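Local coordinates for uncharacterized protein (Bacteroides caccae, PDB 4L7A) that is of unknown function but is probably a zinc-dependent metallopeptidase of the Peptidase_MA clan, at residues V158-I163 with S196-E201; G166-T171 with L184-P189. One frame throughout, in Å; residues are numbered along the deposited sequence.

Interaction 1: residues V158-I163 with S196-E201; sequences VDYDKI and SEDIAE
The carboxylate of Asp198 is gripped through both oxygens, and Tyr160 takes one of them: Tyr160 OH donates to Asp198 OD1 at 2.8 Å. The hydroxyl reaches OD1 from above the carboxylate, 71° out of its plane, with the ring and the carboxylate nearly perpendicular at 81°. The other oxygen, OD2, accepts a hydrogen bond from Tyr168 OH and forms a salt bridge with Lys232 of helix 211-244, so this buried acid has a cation beside it that probably helps keep it ionised.

The Tyr160 ring lies against Ile199 as well. Ile199 CB sits over one face, 3.8 Å from the ring centroid, a CH-pi contact displaced toward the hydroxyl end, where CB comes to 3.6 Å from Tyr160 CZ. From there the isoleucine runs along the CE2 side, its CG1 4.0 Å from Tyr160 CE2 and its CD1 4.1 Å from Tyr160 CD2. At the edge, in the plane of the ring, Asp198 CB lies 4.0 Å from Tyr160 CE1. Tyr160 CG is anti to the backbone N (chi1 -172°), which carries the ring on toward helix 195-208. A phenylalanine at Tyr160 could still cover Ile199, but Asp198 OD1 would probably lose its hydroxyl donor and the carboxylate one of the bonds fixing its rotation.

On helix 195-208, three residues beyond Asp198, Glu201 OE2 is hydrogen-bonded to ND1 of His144, the first histidine of the HExxH sequence in helix 131-153. Glu197, one turn earlier, also touches His144. This spacing is consistent with a gluzincin active site, as in thermolysin, with Glu197 where the ligand glutamate would be and Glu201 where the second-shell acid would be.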
# COMPACT_ATOMS: atom_id res chain seq x y z
N VAL A 158 -15.67 4.71 -17.54
CA VAL A 158 -14.87 4.88 -18.74
C VAL A 158 -14.55 6.33 -18.98
O VAL A 158 -13.53 6.64 -19.58
CB VAL A 158 -15.56 4.29 -20.01
CG1 VAL A 158 -15.75 2.80 -19.84
CG2 VAL A 158 -16.91 4.96 -20.30
N ASP A 159 -15.41 7.24 -18.54
CA ASP A 159 -15.11 8.67 -18.71
C ASP A 159 -13.83 9.16 -18.01
O ASP A 159 -13.31 10.18 -18.40
CB ASP A 159 -16.30 9.52 -18.27
CG ASP A 159 -17.47 9.50 -19.27
OD1 ASP A 159 -17.37 9.01 -20.42
OD2 ASP A 159 -18.51 10.04 -18.86
N TYR A 160 -13.29 8.43 -17.03
CA TYR A 160 -12.05 8.82 -16.35
C TYR A 160 -10.95 8.92 -17.37
O TYR A 160 -10.13 9.86 -17.32
CB TYR A 160 -11.63 7.80 -15.26
CG TYR A 160 -10.49 8.24 -14.42
CD1 TYR A 160 -9.19 8.06 -14.85
CD2 TYR A 160 -10.69 8.82 -13.17
CE1 TYR A 160 -8.13 8.49 -14.06
CE2 TYR A 160 -9.67 9.21 -12.38
CZ TYR A 160 -8.39 9.06 -12.82
OH TYR A 160 -7.37 9.48 -12.01
N ASP A 161 -10.94 7.95 -18.27
CA ASP A 161 -9.91 7.84 -19.27
C ASP A 161 -9.84 9.04 -20.17
O ASP A 161 -8.78 9.34 -20.70
CB ASP A 161 -10.15 6.62 -20.13
CG ASP A 161 -9.96 5.32 -19.37
OD1 ASP A 161 -9.75 5.29 -18.15
OD2 ASP A 161 -10.05 4.26 -19.98
N LYS A 162 -10.96 9.73 -20.38
CA LYS A 162 -10.95 10.86 -21.29
C LYS A 162 -10.35 12.11 -20.69
O LYS A 162 -9.88 12.99 -21.43
CB LYS A 162 -12.37 11.26 -21.70
CG LYS A 162 -13.10 10.22 -22.45
CD LYS A 162 -14.49 10.75 -22.74
CE LYS A 162 -15.33 9.74 -23.48
NZ LYS A 162 -16.63 10.40 -23.79
N ILE A 163 -10.40 12.22 -19.36
CA ILE A 163 -10.03 13.47 -18.71
C ILE A 163 -8.65 13.97 -19.17
O ILE A 163 -8.51 15.11 -19.57
CB ILE A 163 -10.09 13.36 -17.19
CG1 ILE A 163 -11.55 13.17 -16.76
CG2 ILE A 163 -9.57 14.63 -16.53
CD1 ILE A 163 -11.71 12.67 -15.37
N SER A 196 -5.39 3.47 -16.32
CA SER A 196 -5.58 2.49 -15.21
C SER A 196 -4.56 2.73 -14.05
O SER A 196 -4.88 2.55 -12.88
CB SER A 196 -5.45 1.06 -15.73
OG SER A 196 -4.13 0.92 -16.22
N GLU A 197 -3.35 3.16 -14.37
CA GLU A 197 -2.40 3.54 -13.33
C GLU A 197 -2.72 4.89 -12.67
O GLU A 197 -2.50 5.08 -11.46
CB GLU A 197 -0.94 3.43 -13.80
CG GLU A 197 -0.41 2.00 -13.65
CD GLU A 197 -1.14 1.06 -14.54
OE1 GLU A 197 -0.95 1.22 -15.77
OE2 GLU A 197 -1.94 0.23 -14.02
N ASP A 198 -3.26 5.81 -13.47
CA ASP A 198 -3.67 7.14 -13.02
C ASP A 198 -4.71 7.01 -11.89
O ASP A 198 -4.51 7.51 -10.79
CB ASP A 198 -4.21 7.94 -14.22
CG ASP A 198 -4.57 9.37 -13.91
OD1 ASP A 198 -4.71 9.77 -12.74
OD2 ASP A 198 -4.70 10.14 -14.89
N ILE A 199 -5.76 6.28 -12.12
CA ILE A 199 -6.74 6.17 -11.09
C ILE A 199 -6.22 5.39 -9.84
O ILE A 199 -6.57 5.77 -8.71
CB ILE A 199 -8.05 5.65 -11.64
CG1 ILE A 199 -9.10 5.72 -10.55
CG2 ILE A 199 -7.92 4.23 -12.27
CD1 ILE A 199 -10.50 5.37 -11.01
N ALA A 200 -5.37 4.36 -10.01
CA ALA A 200 -4.79 3.68 -8.86
C ALA A 200 -3.90 4.65 -8.05
O ALA A 200 -3.90 4.59 -6.83
CB ALA A 200 -3.98 2.42 -9.27
N GLU A 201 -3.19 5.54 -8.74
CA GLU A 201 -2.32 6.53 -8.09
C GLU A 201 -3.10 7.61 -7.37
O GLU A 201 -2.72 8.01 -6.27
CB GLU A 201 -1.39 7.18 -9.10
CG GLU A 201 -0.22 6.28 -9.58
CD GLU A 201 0.82 6.07 -8.47
OE1 GLU A 201 1.70 6.96 -8.36
OE2 GLU A 201 0.74 5.08 -7.71

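Interaction 2: residues G166-T171 with L184-P189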
# COMPACT_ATOMS: atom_id res chain seq x y z
N GLY A 166 -4.56 12.34 -24.41
CA GLY A 166 -3.65 13.23 -25.11
C GLY A 166 -2.41 13.51 -24.30
O GLY A 166 -1.40 13.81 -24.86
N ASN A 167 -2.45 13.33 -22.97
CA ASN A 167 -1.27 13.64 -22.16
C ASN A 167 -0.57 12.45 -21.51
O ASN A 167 0.42 12.65 -20.82
CB ASN A 167 -1.68 14.65 -21.09
CG ASN A 167 -1.93 16.01 -21.67
OD1 ASN A 167 -1.29 16.36 -22.62
ND2 ASN A 167 -2.87 16.74 -21.15
N TYR A 168 -1.08 11.24 -21.75
CA TYR A 168 -0.46 10.05 -21.21
C TYR A 168 0.83 9.70 -21.98
O TYR A 168 0.93 9.95 -23.14
CB TYR A 168 -1.43 8.86 -21.27
CG TYR A 168 -2.53 8.95 -20.21
CD1 TYR A 168 -2.24 8.71 -18.88
CD2 TYR A 168 -3.80 9.34 -20.53
CE1 TYR A 168 -3.20 8.80 -17.91
CE2 TYR A 168 -4.82 9.45 -19.54
CZ TYR A 168 -4.49 9.18 -18.23
OH TYR A 168 -5.42 9.26 -17.24
N THR A 169 1.79 9.10 -21.30
CA THR A 169 3.00 8.58 -21.96
C THR A 169 3.22 7.14 -21.50
O THR A 169 3.94 6.91 -20.53
CB THR A 169 4.23 9.48 -21.69
OG1 THR A 169 4.44 9.62 -20.28
CG2 THR A 169 4.02 10.85 -22.32
N PRO A 170 2.54 6.17 -22.15
CA PRO A 170 2.58 4.78 -21.68
C PRO A 170 4.02 4.27 -21.65
O PRO A 170 4.38 3.56 -20.77
CB PRO A 170 1.73 3.99 -22.69
CG PRO A 170 0.96 5.02 -23.49
CD PRO A 170 1.61 6.38 -23.28
N THR A 171 4.83 4.67 -22.61
CA THR A 171 6.27 4.49 -22.55
C THR A 171 6.91 5.85 -22.35
O THR A 171 6.53 6.80 -23.02
CB THR A 171 6.80 3.87 -23.86
OG1 THR A 171 6.26 2.54 -23.99
CG2 THR A 171 8.35 3.75 -23.81
N LEU A 184 -0.66 18.93 -15.70
CA LEU A 184 -1.49 18.15 -16.63
C LEU A 184 -2.51 17.29 -15.88
O LEU A 184 -3.25 16.54 -16.50
CB LEU A 184 -0.62 17.22 -17.50
CG LEU A 184 0.60 17.84 -18.15
CD1 LEU A 184 1.43 16.76 -18.82
CD2 LEU A 184 0.26 18.94 -19.16
N GLY A 185 -2.56 17.40 -14.56
CA GLY A 185 -3.55 16.66 -13.78
C GLY A 185 -3.08 15.28 -13.33
O GLY A 185 -3.89 14.40 -13.07
N PHE A 186 -1.78 15.08 -13.26
CA PHE A 186 -1.22 13.79 -12.81
C PHE A 186 -0.59 13.99 -11.44
O PHE A 186 0.28 14.88 -11.27
CB PHE A 186 -0.14 13.30 -13.79
CG PHE A 186 -0.68 12.98 -15.17
CD1 PHE A 186 -1.80 12.17 -15.32
CD2 PHE A 186 -0.09 13.50 -16.29
CE1 PHE A 186 -2.30 11.88 -16.56
CE2 PHE A 186 -0.60 13.21 -17.54
CZ PHE A 186 -1.71 12.43 -17.67
N VAL A 187 -1.02 13.16 -10.47
CA VAL A 187 -0.50 13.26 -9.12
C VAL A 187 0.94 12.79 -8.93
O VAL A 187 1.58 13.17 -7.97
CB VAL A 187 -1.41 12.57 -8.07
CG1 VAL A 187 -2.74 13.34 -7.92
CG2 VAL A 187 -1.68 11.07 -8.40
N THR A 188 1.44 11.97 -9.84
CA THR A 188 2.81 11.49 -9.85
C THR A 188 3.21 11.25 -11.30
O THR A 188 2.35 11.14 -12.17
CB THR A 188 2.94 10.10 -9.15
OG1 THR A 188 2.10 9.12 -9.78
CG2 THR A 188 2.62 10.19 -7.72
N PRO A 189 4.49 11.11 -11.57
CA PRO A 189 4.90 10.72 -12.94
C PRO A 189 4.26 9.45 -13.42
O PRO A 189 3.78 9.39 -14.55
CB PRO A 189 6.41 10.50 -12.80
CG PRO A 189 6.79 11.52 -11.75
CD PRO A 189 5.64 11.49 -10.74
O HOH W 1 -4.61 16.07 -18.74
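Asn167 and Leu184 bring their CA atoms to 7.1 Å, and Tyr168 and Phe186 follow at 9.2 Å, two irregular segments set side by side with no direct hydrogen bond between them. A water closes the Asn167 end: it accepts from Asn167 ND2 at 3.0 Å and donates to Leu184 O at 2.7 Å.

Phe186 fills the middle. Its edge faces the backbone carbonyl of Asn167, with CE2 at 3.5 Å from Asn167 O, an oxygen that also accepts from Arg176. Further round the ring, Phe186 CE1 meets Tyr168 CE1 at 3.5 Å, and Phe186 CZ lies above the tyrosine face toward its rim. The two rings are oblique, their planes 51° apart. Tyr168 CG is anti to the carbonyl carbon (chi1 -74°); although its CB points away from 184-189, the ring comes back to lie beside Phe186 and its hydroxyl goes on to Asp198.

Gly185 sets up the turn into Phe186: with positive phi it is the C-prime residue of a Schellman motif, which ends helix 178-181.

Overall arrangement
Going up from the N terminus, the chain leaves the long helix 131-153 and reaches 158-163, where interaction 1 opens a loop that closes only at 196-201, on helix 195-208. Within that loop lies interaction 2, joining 166-171 to 184-189 round helix 178-181, so the two nest without crossing. Their centres are about 10 Å apart on the same side of the chain's centre, and they touch: Phe186 CE1 packs 3.4 Å from Asp198 OD2, and Thr188 OG1 lies 2.6 Å from Glu201 OE1, a probable hydrogen bond. Together they tie the mostly irregular connection to helix 195-208, with helix 211-244 alongside both.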